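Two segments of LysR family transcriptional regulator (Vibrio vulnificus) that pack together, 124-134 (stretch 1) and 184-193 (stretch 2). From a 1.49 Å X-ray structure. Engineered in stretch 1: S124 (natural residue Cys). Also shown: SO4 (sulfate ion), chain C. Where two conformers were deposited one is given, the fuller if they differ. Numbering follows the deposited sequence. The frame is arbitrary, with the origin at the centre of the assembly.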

# COMPACT_ATOMS: atom_id res chain seq x y z
N SER A 124 -1.34 -6.11 -12.47
CA SER A 124 -1.60 -7.48 -12.89
C SER A 124 -2.84 -8.09 -12.22
O SER A 124 -3.42 -9.04 -12.80
N LEU A 125 -3.26 -7.58 -11.06
CA LEU A 125 -4.42 -8.14 -10.37
C LEU A 125 -5.64 -8.15 -11.27
O LEU A 125 -6.40 -9.15 -11.30
N THR A 126 -5.82 -7.08 -12.07
CA THR A 126 -7.01 -7.02 -12.93
C THR A 126 -7.00 -8.08 -14.02
O THR A 126 -7.99 -8.80 -14.18
N GLU A 127 -5.88 -8.23 -14.76
CA GLU A 127 -5.91 -9.24 -15.83
C GLU A 127 -6.04 -10.63 -15.26
O GLU A 127 -6.75 -11.47 -15.81
N HIS A 128 -5.43 -10.87 -14.10
CA HIS A 128 -5.51 -12.21 -13.54
C HIS A 128 -6.88 -12.51 -12.96
O HIS A 128 -7.40 -13.61 -13.16
N ALA A 129 -7.48 -11.56 -12.27
CA ALA A 129 -8.77 -11.87 -11.66
C ALA A 129 -9.85 -11.99 -12.72
O ALA A 129 -10.69 -12.89 -12.65
N VAL A 130 -9.86 -11.09 -13.69
CA VAL A 130 -10.89 -11.13 -14.73
C VAL A 130 -10.82 -12.45 -15.51
O VAL A 130 -11.85 -13.06 -15.83
N SER A 131 -9.61 -12.92 -15.82
CA SER A 131 -9.51 -14.16 -16.57
C SER A 131 -9.79 -15.39 -15.70
O SER A 131 -10.48 -16.31 -16.14
N ALA A 132 -9.21 -15.44 -14.50
CA ALA A 132 -9.37 -16.63 -13.66
C ALA A 132 -10.80 -16.77 -13.18
O ALA A 132 -11.30 -17.89 -13.03
N CYS A 133 -11.46 -15.64 -12.89
CA CYS A 133 -12.83 -15.65 -12.39
C CYS A 133 -13.85 -15.50 -13.50
O CYS A 133 -15.05 -15.44 -13.21
N LYS A 134 -13.42 -15.46 -14.75
CA LYS A 134 -14.31 -15.63 -15.90
C LYS A 134 -15.31 -14.49 -16.04
O LYS A 134 -16.48 -14.71 -16.40
N GLU A 184 -17.23 -16.42 -2.58
CA GLU A 184 -16.48 -17.09 -3.63
C GLU A 184 -16.86 -16.52 -4.99
O GLU A 184 -18.03 -16.21 -5.22
N PRO A 185 -15.88 -16.35 -5.89
CA PRO A 185 -16.21 -15.93 -7.26
C PRO A 185 -16.91 -17.06 -7.99
O PRO A 185 -16.72 -18.25 -7.67
N PRO A 186 -17.71 -16.73 -9.02
CA PRO A 186 -18.53 -17.74 -9.69
C PRO A 186 -17.65 -18.79 -10.34
O PRO A 186 -16.50 -18.54 -10.70
N GLY A 187 -18.23 -19.98 -10.50
CA GLY A 187 -17.56 -21.04 -11.22
C GLY A 187 -16.48 -21.71 -10.40
O GLY A 187 -16.56 -21.82 -9.17
N GLN A 188 -15.45 -22.18 -11.11
CA GLN A 188 -14.40 -22.98 -10.52
C GLN A 188 -13.64 -22.17 -9.48
O GLN A 188 -13.76 -20.94 -9.41
N GLN A 189 -12.88 -22.88 -8.66
CA GLN A 189 -11.94 -22.21 -7.78
C GLN A 189 -10.89 -21.51 -8.64
O GLN A 189 -10.30 -22.11 -9.54
N ALA A 190 -10.72 -20.22 -8.39
CA ALA A 190 -9.87 -19.37 -9.20
C ALA A 190 -8.75 -18.80 -8.33
O ALA A 190 -8.92 -18.61 -7.12
N TYR A 191 -7.62 -18.52 -8.96
CA TYR A 191 -6.42 -18.18 -8.20
C TYR A 191 -5.44 -17.54 -9.17
O TYR A 191 -5.62 -17.59 -10.39
N ARG A 192 -4.34 -17.01 -8.60
CA ARG A 192 -3.19 -16.54 -9.39
C ARG A 192 -1.96 -17.33 -8.93
O ARG A 192 -1.80 -17.65 -7.75
N ASP A 193 -1.09 -17.67 -9.88
CA ASP A 193 0.21 -18.23 -9.54
C ASP A 193 1.13 -17.12 -9.02
O ASP A 193 1.07 -15.97 -9.46

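The apolar centre of this contact is small and built from small side chains. A190 points its CB toward the helix, where it lies 3.9 Å from A132 CB and 3.7 Å from C133 SG. The two alanines face each other where the backbones are close: the CA atoms of A132 and A190 are 5.3 Å apart, and A190 CB sits 3.4 Å from A132 O. C133, chi1 m, leaves its CA sideways yet still brings SG within 3.7 Å of P185 CB, so one sulfur touches both A190 and a proline whose CB points toward the helix end. A132 CB also rests 3.7 Å from Y191 O, while the Y191 side chain (chi1 p) points away, as expected of alternation along an extended segment.

R192 then points back in. Its chain, p at chi1 and t at chi2 and chi3, is extended beyond chi1 and reaches obliquely toward the L125 end of the helix, as far as L125 CD1. R192 CB lies 4.3 Å from H128 ND1, obliquely to the ring of H128 (chi1 m), and L125, t then p, sets CD1 over one face of the guanidinium, 3.9 Å from R192 NH1. All three guanidinium nitrogens also hydrogen-bond elsewhere in the structure.

No direct hydrogen bond crosses the contact; water does that work. Water 1 accepts from R192 NH1 (2.9 Å), donates to the engineered S124 OG (3.1 Å) and bonds H128 ND1 (2.9 Å). At the helix C-terminus, where K134 turns to positive phi in a Schellman motif, water 2 donates to A132 O (2.8 Å) and Q188 O (3.1 Å). Water 3 donates to C133 O (2.8 Å) and, weakly, to P186 O (2.8 Å). At the start of stretch 1 a sulfate, probably from the crystallisation liquor, takes S124 N (2.7 Å) and S124 OG (3.0 Å) on its O1, and L125 N (2.9 Å) on its O2.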

# COMPACT_ATOMS: atom_id res chain seq x y z
CB SER A 124 -0.35 -8.35 -12.64
OG SER A 124 -0.14 -8.44 -11.24
CB LEU A 125 -4.70 -7.38 -9.07
CG LEU A 125 -5.81 -8.03 -8.23
CD1 LEU A 125 -5.23 -9.32 -7.58
CD2 LEU A 125 -6.25 -7.09 -7.14
CB THR A 126 -7.10 -5.61 -13.48
OG1 THR A 126 -7.42 -4.74 -12.39
CG2 THR A 126 -8.24 -5.51 -14.50
CB GLU A 127 -4.67 -9.16 -16.73
CG GLU A 127 -3.39 -8.91 -15.97
CD GLU A 127 -2.20 -8.63 -16.88
OE1 GLU A 127 -2.06 -9.32 -17.92
OE2 GLU A 127 -1.43 -7.69 -16.57
CB HIS A 128 -4.45 -12.37 -12.44
CG HIS A 128 -3.07 -12.42 -12.98
ND1 HIS A 128 -1.97 -12.04 -12.25
CD2 HIS A 128 -2.60 -12.83 -14.19
CE1 HIS A 128 -0.88 -12.17 -13.00
NE2 HIS A 128 -1.24 -12.68 -14.17
CB ALA A 129 -9.15 -10.75 -10.68
CB VAL A 130 -10.75 -9.89 -15.63
CG1 VAL A 130 -11.55 -9.99 -16.90
CG2 VAL A 130 -11.21 -8.65 -14.84
CB SER A 131 -8.15 -14.29 -17.24
OG SER A 131 -7.12 -14.13 -16.29
CB ALA A 132 -8.44 -16.48 -12.44
CB CYS A 133 -13.04 -14.56 -11.32
SG CYS A 133 -11.88 -14.72 -9.96
CB LYS A 134 -15.05 -16.98 -15.83
CG LYS A 134 -14.13 -18.21 -15.81
CD LYS A 134 -13.22 -18.14 -17.00
CE LYS A 134 -13.29 -19.39 -17.90
NZ LYS A 134 -13.03 -19.03 -19.35
CB GLU A 184 -16.86 -18.58 -3.65
CG GLU A 184 -16.32 -19.32 -2.47
CD GLU A 184 -14.83 -19.68 -2.57
OE1 GLU A 184 -14.34 -20.33 -1.62
OE2 GLU A 184 -14.14 -19.36 -3.58
CB PRO A 185 -14.83 -15.67 -7.89
CG PRO A 185 -13.86 -15.61 -6.73
CD PRO A 185 -14.44 -16.52 -5.69
CB PRO A 186 -19.26 -16.94 -10.78
CG PRO A 186 -19.19 -15.53 -10.35
CD PRO A 186 -17.92 -15.39 -9.57
CB GLN A 188 -13.43 -23.44 -11.61
CG GLN A 188 -13.87 -24.68 -12.39
CD GLN A 188 -15.38 -24.79 -12.55
OE1 GLN A 188 -15.99 -24.08 -13.37
NE2 GLN A 188 -16.00 -25.68 -11.77
CB GLN A 189 -11.28 -23.21 -6.84
CG GLN A 189 -12.12 -23.47 -5.58
CD GLN A 189 -11.42 -24.37 -4.58
OE1 GLN A 189 -10.83 -25.39 -4.95
NE2 GLN A 189 -11.51 -24.01 -3.30
CB ALA A 190 -10.65 -18.20 -9.70
CB TYR A 191 -5.83 -19.46 -7.58
CG TYR A 191 -5.32 -20.48 -8.61
CD1 TYR A 191 -6.14 -21.52 -9.03
CD2 TYR A 191 -4.05 -20.39 -9.18
CE1 TYR A 191 -5.70 -22.43 -9.98
CE2 TYR A 191 -3.59 -21.32 -10.15
CZ TYR A 191 -4.43 -22.33 -10.53
OH TYR A 191 -3.99 -23.25 -11.47
CB ARG A 192 -2.93 -15.01 -9.29
CG ARG A 192 -2.72 -14.55 -7.85
CD ARG A 192 -2.47 -13.05 -7.83
NE ARG A 192 -2.29 -12.65 -6.45
CZ ARG A 192 -1.87 -11.44 -6.07
NH1 ARG A 192 -1.58 -10.50 -6.96
NH2 ARG A 192 -1.71 -11.18 -4.78
CB ASP A 193 0.88 -18.82 -10.78
CG ASP A 193 0.38 -20.19 -11.14
OD1 ASP A 193 -0.11 -20.98 -10.28
OD2 ASP A 193 0.49 -20.53 -12.36
S SO4 C . -0.46 -5.23 -9.12
O1 SO4 C . 0.34 -5.67 -10.34
O2 SO4 C . -1.87 -5.60 -9.39
O3 SO4 C . 0.12 -5.88 -7.96
O4 SO4 C . -0.32 -3.79 -8.98
O HOH W 1 -2.02 -10.43 -9.85
O HOH W 2 -13.39 -19.50 -12.11
O HOH W 3 -16.90 -17.52 -13.24